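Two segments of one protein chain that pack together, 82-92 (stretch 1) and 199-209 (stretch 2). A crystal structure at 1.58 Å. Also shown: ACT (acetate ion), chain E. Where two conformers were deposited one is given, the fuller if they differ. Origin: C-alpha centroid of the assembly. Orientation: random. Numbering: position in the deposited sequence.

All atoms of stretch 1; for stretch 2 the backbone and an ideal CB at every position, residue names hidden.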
# COMPACT_ATOMS: atom_id res chain seq x y z
N LYS A 82 6.68 15.33 13.88
CA LYS A 82 6.05 14.04 14.14
C LYS A 82 4.79 13.79 13.31
O LYS A 82 4.47 12.63 13.07
CB LYS A 82 5.71 13.94 15.65
CG LYS A 82 5.38 12.54 16.14
CD LYS A 82 4.83 12.56 17.57
CE LYS A 82 4.25 11.22 17.98
NZ LYS A 82 5.28 10.16 18.07
N GLN A 83 4.08 14.85 12.90
CA GLN A 83 2.83 14.67 12.18
C GLN A 83 2.79 15.29 10.81
O GLN A 83 1.85 14.98 10.08
CB GLN A 83 1.66 15.28 12.99
CG GLN A 83 1.43 14.61 14.34
CD GLN A 83 0.13 15.04 14.97
OE1 GLN A 83 0.04 16.09 15.61
NE2 GLN A 83 -0.90 14.21 14.82
N SER A 84 3.73 16.17 10.46
CA SER A 84 3.58 16.93 9.21
C SER A 84 4.85 17.09 8.42
O SER A 84 5.97 16.89 8.95
CB SER A 84 3.07 18.34 9.54
OG SER A 84 4.03 19.10 10.25
N ILE A 85 4.70 17.48 7.16
CA ILE A 85 5.83 17.70 6.27
C ILE A 85 5.45 18.86 5.36
O ILE A 85 4.29 18.94 4.92
CB ILE A 85 6.19 16.38 5.53
CG1 ILE A 85 7.55 16.49 4.85
CG2 ILE A 85 5.08 15.89 4.56
CD1 ILE A 85 8.08 15.11 4.46
N ALA A 86 6.36 19.82 5.19
CA ALA A 86 6.02 21.05 4.48
C ALA A 86 7.16 21.60 3.66
O ALA A 86 8.33 21.38 3.99
CB ALA A 86 5.60 22.10 5.51
N ALA A 87 6.78 22.37 2.61
CA ALA A 87 7.73 23.08 1.76
C ALA A 87 7.42 24.56 1.76
O ALA A 87 6.24 24.95 1.86
CB ALA A 87 7.68 22.55 0.33
N ARG A 88 8.47 25.37 1.62
CA ARG A 88 8.37 26.82 1.53
C ARG A 88 9.15 27.25 0.31
O ARG A 88 10.32 26.86 0.17
CB ARG A 88 8.93 27.51 2.79
CG ARG A 88 9.16 29.01 2.61
CD ARG A 88 9.47 29.71 3.92
NE ARG A 88 8.30 29.71 4.79
CZ ARG A 88 8.33 30.04 6.07
NH1 ARG A 88 9.46 30.49 6.62
NH2 ARG A 88 7.23 29.97 6.81
N TYR A 89 8.52 28.00 -0.58
CA TYR A 89 9.18 28.55 -1.78
C TYR A 89 9.51 30.03 -1.52
O TYR A 89 8.64 30.80 -1.10
CB TYR A 89 8.29 28.42 -3.02
CG TYR A 89 7.98 26.99 -3.38
CD1 TYR A 89 6.92 26.31 -2.78
CD2 TYR A 89 8.78 26.29 -4.28
CE1 TYR A 89 6.64 24.98 -3.10
CE2 TYR A 89 8.51 24.97 -4.61
CZ TYR A 89 7.44 24.32 -4.02
OH TYR A 89 7.17 23.01 -4.34
N LYS A 90 10.78 30.40 -1.69
CA LYS A 90 11.24 31.77 -1.44
C LYS A 90 11.18 32.60 -2.70
O LYS A 90 11.16 32.06 -3.80
CB LYS A 90 12.69 31.76 -0.88
CG LYS A 90 12.89 30.86 0.34
CD LYS A 90 12.23 31.39 1.61
CE LYS A 90 12.94 32.63 2.14
NZ LYS A 90 12.29 33.14 3.40
N THR A 91 11.27 33.93 -2.56
CA THR A 91 11.25 34.82 -3.72
C THR A 91 12.45 34.58 -4.65
O THR A 91 12.37 34.94 -5.82
CB THR A 91 11.21 36.31 -3.29
OG1 THR A 91 12.39 36.60 -2.56
CG2 THR A 91 10.00 36.66 -2.46
N SER A 92 13.57 34.03 -4.13
CA SER A 92 14.75 33.79 -4.97
C SER A 92 14.59 32.54 -5.86
O SER A 92 15.44 32.30 -6.73
CB SER A 92 15.99 33.66 -4.10
OG SER A 92 15.85 32.61 -3.17
N UNK A 199 6.49 36.17 -4.77
CA UNK A 199 6.66 37.55 -4.31
C UNK A 199 6.70 37.60 -2.78
O UNK A 199 6.91 38.66 -2.17
CB UNK A 199 5.53 38.44 -4.84
N UNK A 200 6.55 36.42 -2.15
CA UNK A 200 6.70 36.25 -0.70
C UNK A 200 6.84 34.77 -0.40
O UNK A 200 6.75 33.95 -1.32
CB UNK A 200 5.51 36.85 0.06
N UNK A 201 7.06 34.41 0.87
CA UNK A 201 7.16 32.99 1.25
C UNK A 201 5.87 32.27 0.91
O UNK A 201 4.80 32.72 1.32
CB UNK A 201 7.47 32.84 2.74
N UNK A 202 5.98 31.16 0.16
CA UNK A 202 4.79 30.38 -0.18
C UNK A 202 4.90 29.01 0.47
O UNK A 202 5.80 28.24 0.10
CB UNK A 202 4.62 30.25 -1.70
N UNK A 203 4.00 28.70 1.42
CA UNK A 203 4.05 27.43 2.14
C UNK A 203 2.98 26.43 1.76
O UNK A 203 1.85 26.81 1.48
CB UNK A 203 3.95 27.70 3.64
N UNK A 204 3.33 25.14 1.80
CA UNK A 204 2.38 24.04 1.54
C UNK A 204 2.66 22.98 2.59
O UNK A 204 3.84 22.67 2.82
CB UNK A 204 2.52 23.48 0.12
N UNK A 205 1.62 22.44 3.22
CA UNK A 205 1.77 21.46 4.30
C UNK A 205 0.88 20.25 4.09
O UNK A 205 -0.26 20.39 3.64
CB UNK A 205 1.45 22.10 5.65
N UNK A 206 1.40 19.07 4.46
CA UNK A 206 0.69 17.80 4.41
C UNK A 206 0.81 17.15 5.77
O UNK A 206 1.88 17.26 6.38
CB UNK A 206 1.24 16.89 3.31
N UNK A 207 -0.24 16.50 6.27
CA UNK A 207 -0.08 15.94 7.61
C UNK A 207 -0.96 14.74 7.88
O UNK A 207 -1.88 14.45 7.11
CB UNK A 207 -0.37 17.02 8.66
N UNK A 208 -0.65 14.04 8.98
CA UNK A 208 -1.45 12.91 9.53
C UNK A 208 -1.67 11.82 8.47
O UNK A 208 -2.80 11.48 8.10
CB UNK A 208 -2.80 13.41 10.04
N UNK A 209 -0.54 11.29 8.02
CA UNK A 209 -0.49 10.27 6.97
C UNK A 209 -0.75 8.88 7.54
O UNK A 209 -0.20 8.52 8.59
CB UNK A 209 0.87 10.30 6.26
C ACT E . 13.11 31.14 6.31
O ACT E . 14.21 31.72 6.15
OXT ACT E . 12.12 31.43 5.60
CH3 ACT E . 12.99 30.19 7.49

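Position 199 points its CA-to-CB bond away from stretch 1, and the ideal CB lies 5.4 Å from Thr91 CG2. Many side chains would fit. It is Gln199, whose side chain stays clear of stretch 1.

Position 200 also points away. Its phi/psi of -164/177 is extended, and an ideal CB would have room, 5.1 Å from Thr91 CG2. Small residues suit it, but nothing demands one. It is Gly200.

Position 201 points sideways. Its ideal CB is 3.8 Å from Arg88 NE and 4.9 Å from Lys90 NZ. Two positive groups favour Asp or Glu; Asn or Ser is possible. It is Asp201. OD1 forms a salt bridge with Lys90 NZ at 2.8 Å. OD2 lies over one face of the Arg88 guanidinium, a long salt bridge of 3.7 Å to NH1 with no N-H aimed at it. The acetate ion accepts hydrogen bonds from both Lys90 NZ and Arg88 NH1. Water 3 links OD1 to Thr91 N.

Position 202 pairs with Tyr89, with backbone hydrogen bonds in both directions. Its CB shares the face of the tyrosine, so an apolar residue suits. It is Leu202; its CB lies 4.3 Å from Tyr89 CB.

Position 203 pairs with Arg88 on the other face. An acid is the clear choice, though a neutral acceptor could serve. It is Asp203. OD1 takes NE at 2.7 Å and OD2 takes NH2 at 2.9 Å, both from Arg88. The two nearly straight hydrogen bonds make a two-pronged salt bridge.

Position 204 pairs with Ala87, whose small side chain leaves space beside the Tyr89 ring. Val, Ile or Leu would suit. It is Val204: CG1 lies 3.9 Å from Ala87 CB and 4.4 Å from Tyr89 CE1, at the ring edge.

Position 205 faces Ala86, its ideal CB 4.1 Å from Ala86 CB. No charge is offered, so many residues fit. It is Glu205; water 2 joins its OE2 to Ser84 OG.

Position 206 pairs with Ile85 through two backbone hydrogen bonds. Apolar side chains suit. It is Phe206, with CB 4.1 Å from Ile85 CG2.

Position 207 sits beside Ser84, ideal CB 3.8 Å from Ser84 CB. Polar or long residues fit. It is Lys207, whose end leads away.

Position 208 has phi/psi of 55/61, a left-handed conformation favouring Gly, Asn or Asp. It is Asn208; its N donates to Gln83 O at 2.9 Å.

Position 209 points sideways, open to many residues. It is Leu209; water 1 links its N to Gln83 O.

Stretch 2, residues 199-209: QGDLDVEFKNL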
# COMPACT_ATOMS: atom_id res chain seq x y z
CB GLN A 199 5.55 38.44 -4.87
CG GLN A 199 5.61 38.58 -6.39
CD GLN A 199 6.77 39.45 -6.86
OE1 GLN A 199 7.26 40.32 -6.14
NE2 GLN A 199 7.19 39.26 -8.11
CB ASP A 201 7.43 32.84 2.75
CG ASP A 201 8.78 33.30 3.23
OD1 ASP A 201 9.68 33.48 2.38
OD2 ASP A 201 8.93 33.47 4.45
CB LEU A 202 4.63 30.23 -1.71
CG LEU A 202 4.60 31.52 -2.53
CD1 LEU A 202 4.31 31.20 -4.00
CD2 LEU A 202 3.53 32.54 -2.00
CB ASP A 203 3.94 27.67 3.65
CG ASP A 203 5.03 28.51 4.26
OD1 ASP A 203 6.04 28.77 3.56
OD2 ASP A 203 4.88 28.92 5.43
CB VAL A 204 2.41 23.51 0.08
CG1 VAL A 204 3.82 23.04 -0.35
CG2 VAL A 204 1.36 22.41 -0.12
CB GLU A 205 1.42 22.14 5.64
CG GLU A 205 1.55 21.25 6.87
CD GLU A 205 0.99 21.91 8.11
OE1 GLU A 205 -0.25 21.95 8.25
OE2 GLU A 205 1.79 22.40 8.94
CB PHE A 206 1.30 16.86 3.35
CG PHE A 206 1.63 17.55 2.05
CD1 PHE A 206 0.69 17.66 1.03
CD2 PHE A 206 2.91 18.09 1.84
CE1 PHE A 206 1.01 18.27 -0.18
CE2 PHE A 206 3.24 18.69 0.61
CZ PHE A 206 2.29 18.77 -0.40
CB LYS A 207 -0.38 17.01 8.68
CG LYS A 207 -1.76 17.62 8.59
CD LYS A 207 -1.91 18.80 9.58
CE LYS A 207 -3.20 19.53 9.32
NZ LYS A 207 -3.51 20.50 10.41
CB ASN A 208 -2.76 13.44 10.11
CG ASN A 208 -2.48 14.33 11.31
OD1 ASN A 208 -1.52 14.11 12.08
ND2 ASN A 208 -3.31 15.33 11.51
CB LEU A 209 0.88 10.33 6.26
CG LEU A 209 1.26 11.75 5.78
CD1 LEU A 209 2.61 12.19 6.33
CD2 LEU A 209 1.22 11.87 4.30
O HOH W 1 1.75 11.99 9.65
O HOH W 2 3.65 21.77 10.88
O HOH W 3 10.77 34.78 0.22
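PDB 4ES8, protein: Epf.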